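Local coordinates for uncharacterized protein (Parabacteroides distasonis, PDB 4KW2) that is of unknown function but belongs to the xylose isomerase-like TIM barrel family and may act as a sugar isomerase or related enzyme, at residues F95-Y100 with I120-P125. Sequence-based numbering, arbitrary orientation.
Sequences FGVASY and IVTVEP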
ATOM      1  N   PHE A  95     -23.711  -3.163   4.902  1.00 28.81           N
ATOM      2  CA  PHE A  95     -23.209  -3.320   3.556  1.00 30.67           C
ATOM      3  C   PHE A  95     -22.489  -2.040   3.166  1.00 30.01           C
ATOM      4  O   PHE A  95     -22.902  -0.950   3.547  1.00 31.14           O
ATOM      5  CB  PHE A  95     -24.350  -3.602   2.582  1.00 31.19           C
ATOM      6  CG  PHE A  95     -24.989  -4.937   2.786  1.00 32.96           C
ATOM      7  CD1 PHE A  95     -24.371  -6.087   2.327  1.00 32.95           C
ATOM      8  CD2 PHE A  95     -26.198  -5.050   3.449  1.00 37.34           C
ATOM      9  CE1 PHE A  95     -24.951  -7.328   2.522  1.00 35.04           C
ATOM     10  CE2 PHE A  95     -26.782  -6.289   3.647  1.00 38.19           C
ATOM     11  CZ  PHE A  95     -26.156  -7.430   3.183  1.00 34.80           C
ATOM     12  N   GLY A  96     -21.418  -2.186   2.400  1.00 28.86           N
ATOM     13  CA  GLY A  96     -20.663  -1.049   1.904  1.00 29.73           C
ATOM     14  C   GLY A  96     -19.252  -1.490   1.588  1.00 29.89           C
ATOM     15  O   GLY A  96     -18.906  -2.639   1.866  1.00 28.83           O
ATOM     16  N   VAL A  97     -18.428  -0.603   1.021  1.00 28.25           N
ATOM     17  CA  VAL A  97     -18.768   0.812   0.841  1.00 28.34           C
ATOM     18  C   VAL A  97     -19.380   1.079  -0.542  1.00 28.58           C
ATOM     19  O   VAL A  97     -18.776   0.789  -1.577  1.00 25.40           O
ATOM     20  CB  VAL A  97     -17.533   1.715   1.036  1.00 27.41           C
ATOM     21  CG1 VAL A  97     -17.914   3.187   0.935  1.00 28.45           C
ATOM     22  CG2 VAL A  97     -16.864   1.426   2.372  1.00 28.59           C
ATOM     23  N   ALA A  98     -20.570   1.665  -0.550  1.00 28.71           N
ATOM     24  CA  ALA A  98     -21.245   1.991  -1.795  1.00 29.79           C
ATOM     25  C   ALA A  98     -20.955   3.436  -2.194  1.00 31.42           C
ATOM     26  O   ALA A  98     -21.019   4.346  -1.371  1.00 30.38           O
ATOM     27  CB  ALA A  98     -22.737   1.753  -1.662  1.00 29.78           C
ATOM     28  N   SER A  99     -20.630   3.631  -3.467  1.00 34.16           N
ATOM     29  CA  SER A  99     -20.287   4.943  -3.994  1.00 34.27           C
ATOM     30  C   SER A  99     -20.959   5.113  -5.353  1.00 33.02           C
ATOM     31  O   SER A  99     -20.304   5.386  -6.358  1.00 35.95           O
ATOM     32  CB  SER A  99     -18.766   5.074  -4.111  1.00 35.00           C
ATOM     33  OG  SER A  99     -18.376   6.399  -4.429  1.00 35.73           O
ATOM     34  N   TYR A 100     -22.278   4.950  -5.360  1.00 30.84           N
ATOM     35  CA  TYR A 100     -23.061   4.958  -6.597  1.00 31.93           C
ATOM     36  C   TYR A 100     -23.225   6.347  -7.190  1.00 33.68           C
ATOM     37  O   TYR A 100     -23.134   7.359  -6.489  1.00 36.53           O
ATOM     38  CB  TYR A 100     -24.451   4.381  -6.356  1.00 30.70           C
ATOM     39  CG  TYR A 100     -24.490   2.917  -6.024  1.00 28.77           C
ATOM     40  CD1 TYR A 100     -24.187   1.962  -6.985  1.00 29.61           C
ATOM     41  CD2 TYR A 100     -24.864   2.479  -4.761  1.00 29.35           C
ATOM     42  CE1 TYR A 100     -24.247   0.608  -6.693  1.00 29.61           C
ATOM     43  CE2 TYR A 100     -24.922   1.129  -4.459  1.00 29.15           C
ATOM     44  CZ  TYR A 100     -24.616   0.200  -5.429  1.00 28.82           C
ATOM     45  OH  TYR A 100     -24.679  -1.136  -5.143  1.00 31.00           O
ATOM     46  N   ILE A 120     -27.083  -0.831   9.057  1.00 38.62           N
ATOM     47  CA  ILE A 120     -26.175   0.234   8.648  1.00 39.54           C
ATOM     48  C   ILE A 120     -25.731   0.015   7.211  1.00 38.00           C
ATOM     49  O   ILE A 120     -25.600  -1.115   6.759  1.00 37.62           O
ATOM     50  CB  ILE A 120     -24.900   0.276   9.524  1.00 43.76           C
ATOM     51  CG1 ILE A 120     -25.249   0.194  11.014  1.00 47.13           C
ATOM     52  CG2 ILE A 120     -24.102   1.546   9.240  1.00 46.39           C
ATOM     53  CD1 ILE A 120     -24.044   0.126  11.932  1.00 49.04           C
ATOM     54  N   VAL A 121     -25.487   1.104   6.499  1.00 36.61           N
ATOM     55  CA  VAL A 121     -24.770   1.030   5.237  1.00 35.37           C
ATOM     56  C   VAL A 121     -23.640   2.046   5.284  1.00 35.48           C
ATOM     57  O   VAL A 121     -23.817   3.152   5.799  1.00 35.24           O
ATOM     58  CB  VAL A 121     -25.685   1.271   4.012  1.00 35.25           C
ATOM     59  CG1 VAL A 121     -26.739   0.179   3.912  1.00 34.63           C
ATOM     60  CG2 VAL A 121     -26.351   2.638   4.060  1.00 35.52           C
ATOM     61  N   THR A 122     -22.471   1.650   4.788  1.00 32.81           N
ATOM     62  CA  THR A 122     -21.346   2.561   4.652  1.00 32.96           C
ATOM     63  C   THR A 122     -21.293   3.030   3.206  1.00 30.28           C
ATOM     64  O   THR A 122     -21.454   2.232   2.278  1.00 27.44           O
ATOM     65  CB  THR A 122     -20.017   1.909   5.063  1.00 32.24           C
ATOM     66  OG1 THR A 122     -19.867   0.657   4.394  1.00 37.13           O
ATOM     67  CG2 THR A 122     -19.989   1.671   6.554  1.00 33.67           C
ATOM     68  N   VAL A 123     -21.082   4.333   3.029  1.00 30.44           N
ATOM     69  CA  VAL A 123     -21.254   4.990   1.741  1.00 31.43           C
ATOM     70  C   VAL A 123     -20.232   6.102   1.520  1.00 33.84           C
ATOM     71  O   VAL A 123     -19.763   6.726   2.467  1.00 33.21           O
ATOM     72  CB  VAL A 123     -22.675   5.588   1.603  1.00 30.53           C
ATOM     73  CG1 VAL A 123     -23.732   4.523   1.843  1.00 28.93           C
ATOM     74  CG2 VAL A 123     -22.887   6.754   2.563  1.00 31.58           C
ATOM     75  N   GLU A 124     -19.908   6.340   0.254  1.00 38.91           N
ATOM     76  CA  GLU A 124     -18.976   7.387  -0.147  1.00 41.90           C
ATOM     77  C   GLU A 124     -19.631   8.185  -1.272  1.00 40.64           C
ATOM     78  O   GLU A 124     -19.356   7.939  -2.445  1.00 41.72           O
ATOM     79  CB  GLU A 124     -17.648   6.769  -0.602  1.00 47.54           C
ATOM     80  CG  GLU A 124     -16.567   7.778  -0.976  1.00 54.36           C
ATOM     81  CD  GLU A 124     -15.187   7.155  -1.128  1.00 57.03           C
ATOM     82  OE1 GLU A 124     -14.867   6.194  -0.398  1.00 63.23           O
ATOM     83  OE2 GLU A 124     -14.411   7.638  -1.978  1.00 60.18           O
ATOM     84  N   PRO A 125     -20.522   9.127  -0.914  1.00 40.71           N
ATOM     85  CA  PRO A 125     -21.275   9.882  -1.891  1.00 41.42           C
ATOM     86  C   PRO A 125     -20.688  11.260  -2.138  1.00 44.84           C
ATOM     87  O   PRO A 125     -19.789  11.690  -1.417  1.00 45.76           O
ATOM     88  CB  PRO A 125     -22.628  10.033  -1.203  1.00 41.33           C
ATOM     89  CG  PRO A 125     -22.278  10.152   0.251  1.00 41.66           C
ATOM     90  CD  PRO A 125     -20.926   9.510   0.451  1.00 42.19           C
TER
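Thr122 N gives its hydrogen to Phe95 O at 2.9 Å, and Ala98 N answers with a bond to Thr122 O, so the two bonds of one residue of strand 120-123 bracket both Gly96 and Val97, where a regular parallel pair would bracket a single residue. This pair of parallel neighbours in a TIM barrel, joined through helix 103-116 as a beta-alpha-beta unit, illustrates how a sheet absorbs an extra residue. Phe95 pairs with Val121, but Ala98 pairs with Val123; the intervening shift is a beta bulge at Gly96 and Val97, where the peptide bond is cis. Beyond it the pairing resumes, Glu124 N reaching Ala98 O at 2.8 Å.

Within the bulge, Thr122 OG1 lies 3.1 Å from Gly96 CA, in the place a beta-carbon would take, and the backbone angles of Gly96 would also press such a carbon against the carbonyl O of Phe95. Thr122's chi1 of 51° places OG1 between the backbone N and the carbonyl carbon, and a hydrogen bond with Glu52 occupies the hydroxyl. The Val97 side chain crosses that of Thr122 at about a right angle: CG2 approaches OG1, while CG1 lies 3.9 Å from Glu124 CB. On the other face, Val121 and Ala98 pack against Phe109 of helix 103-116.

With OG anti to the backbone N (chi1 -171°), Ser99 directs its hydroxyl to Glu124 O; OG also hydrogen-bonds Val184 N of a second subunit. Replacing Ser99 by alanine removes the hydroxyl and would probably leave Glu124 O and that neighbouring amide without this partner. Ser99 OG meets Glu124 O at 2.7 Å, in the carbonyl plane.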